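Local structure of UDP-N-acetylglucosamine 2-epimerase (Listeria monocytogenes, 3OT5) at residues 250-253 / 257-260. The protein probably interconverts UDP-N-acetylglucosamine and UDP-N-acetylmannosamine by epimerisation at C2 of the sugar. Numbering follows the deposited sequence.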
loop_
_atom_site.group_PDB
_atom_site.type_symbol
_atom_site.label_atom_id
_atom_site.label_comp_id
_atom_site.label_asym_id
_atom_site.label_seq_id
_atom_site.Cartn_x
_atom_site.Cartn_y
_atom_site.Cartn_z
ATOM N N GLU A 250 -21.568 -2.147 20.008
ATOM C CA GLU A 250 -22.981 -1.816 19.823
ATOM C C GLU A 250 -23.497 -2.181 18.420
ATOM O O GLU A 250 -24.658 -2.573 18.271
ATOM C CB GLU A 250 -23.226 -0.334 20.153
ATOM C CG GLU A 250 -24.689 0.069 20.121
ATOM C CD GLU A 250 -24.947 1.472 20.673
ATOM O OE1 GLU A 250 -26.048 2.012 20.423
ATOM O OE2 GLU A 250 -24.057 2.032 21.356
ATOM N N ILE A 251 -22.648 -2.053 17.403
ATOM C CA ILE A 251 -23.027 -2.413 16.036
ATOM C C ILE A 251 -23.288 -3.918 16.017
ATOM O O ILE A 251 -24.319 -4.387 15.504
ATOM C CB ILE A 251 -21.915 -2.060 15.004
ATOM C CG1 ILE A 251 -21.694 -0.548 14.920
ATOM C CG2 ILE A 251 -22.275 -2.565 13.622
ATOM C CD1 ILE A 251 -20.475 -0.151 14.072
ATOM N N VAL A 252 -22.358 -4.669 16.605
ATOM C CA VAL A 252 -22.470 -6.123 16.676
ATOM C C VAL A 252 -23.709 -6.578 17.453
ATOM O O VAL A 252 -24.412 -7.486 17.010
ATOM C CB VAL A 252 -21.205 -6.754 17.284
ATOM C CG1 VAL A 252 -21.430 -8.236 17.594
ATOM C CG2 VAL A 252 -20.032 -6.551 16.344
ATOM N N GLU A 253 -23.985 -5.952 18.593
ATOM C CA GLU A 253 -25.167 -6.319 19.392
ATOM C C GLU A 253 -26.481 -5.964 18.696
ATOM O O GLU A 253 -27.460 -6.693 18.802
ATOM C CB GLU A 253 -25.136 -5.654 20.773
ATOM C CG GLU A 253 -23.998 -6.121 21.671
ATOM C CD GLU A 253 -24.030 -5.482 23.050
ATOM O OE1 GLU A 253 -25.079 -4.909 23.436
ATOM O OE2 GLU A 253 -23.008 -5.570 23.764
ATOM N N ASP A 257 -26.583 -10.544 12.497
ATOM C CA ASP A 257 -25.984 -11.256 11.371
ATOM C C ASP A 257 -24.606 -10.683 11.005
ATOM O O ASP A 257 -24.148 -10.835 9.879
ATOM C CB ASP A 257 -26.924 -11.307 10.156
ATOM C CG ASP A 257 -27.334 -9.939 9.659
ATOM O OD1 ASP A 257 -27.097 -8.936 10.367
ATOM O OD2 ASP A 257 -27.925 -9.878 8.557
ATOM N N THR A 258 -23.949 -10.035 11.964
ATOM C CA THR A 258 -22.614 -9.483 11.742
ATOM C C THR A 258 -21.607 -10.088 12.698
ATOM O O THR A 258 -21.948 -10.536 13.792
ATOM C CB THR A 258 -22.550 -7.963 11.993
ATOM O OG1 THR A 258 -22.830 -7.693 13.372
ATOM C CG2 THR A 258 -23.538 -7.215 11.110
ATOM N N GLU A 259 -20.360 -10.104 12.264
ATOM C CA GLU A 259 -19.263 -10.579 13.086
ATOM C C GLU A 259 -18.135 -9.571 12.942
ATOM O O GLU A 259 -17.957 -8.985 11.884
ATOM C CB GLU A 259 -18.811 -11.988 12.706
ATOM C CG GLU A 259 -19.854 -13.052 13.010
ATOM C CD GLU A 259 -19.299 -14.461 12.975
ATOM O OE1 GLU A 259 -18.054 -14.626 13.059
ATOM O OE2 GLU A 259 -20.115 -15.403 12.900
ATOM N N LEU A 260 -17.407 -9.352 14.029
ATOM C CA LEU A 260 -16.318 -8.400 14.054
ATOM C C LEU A 260 -15.007 -9.104 14.281
ATOM O O LEU A 260 -14.906 -9.967 15.139
ATOM C CB LEU A 260 -16.541 -7.372 15.174
ATOM C CG LEU A 260 -15.403 -6.390 15.528
ATOM C CD1 LEU A 260 -14.990 -5.516 14.368
ATOM C CD2 LEU A 260 -15.802 -5.520 16.724
#
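Val252, near the end of helix 240-254, comes closest to the start of strand 258-263 at Thr258, their CA atoms 6.0 Å apart, and no hydrogen bond links segment 250-253 to segment 257-260. Val252 CG2 meets Leu260 CB at 3.8 Å, the two side chains crossing at about a right angle. Chi1 of 169° swings CG1 of Val252 opposite the backbone N and leaves CG2 as the methyl that meets Leu260; a compact valine is consistent with the close approach of helix and strand. Leu260 offers its CB to Val252, while its side chain also packs on Ile227 and Ile284 of the two flanking strands, a spread of apolar neighbours that probably favours leucine here; Ile284 touches Val252 as well.

Two residues earlier on the strand, Thr258 also faces the helix. Its OG1 lies 3.7 Å from Val252 CA and 4.0 Å from Val252 O, an approach without a hydrogen bond. With chi1 at 64°, the hydroxyl sits between the backbone N and the carbonyl carbon of Thr258, and its bond is made instead with Arg255 O in the short connection from helix to strand. Threonine is beta-branched, which suits a strand, and its buried hydroxyl is satisfied by that bond. The contact is the helix-to-strand return of a right-handed beta-alpha-beta crossover in a Rossmann-like domain: dispersion and apolar burial join the layers, whereas Arg283 bridges helix end and strand start, its NH2 holding Val252 O and its NH1 Thr258 O.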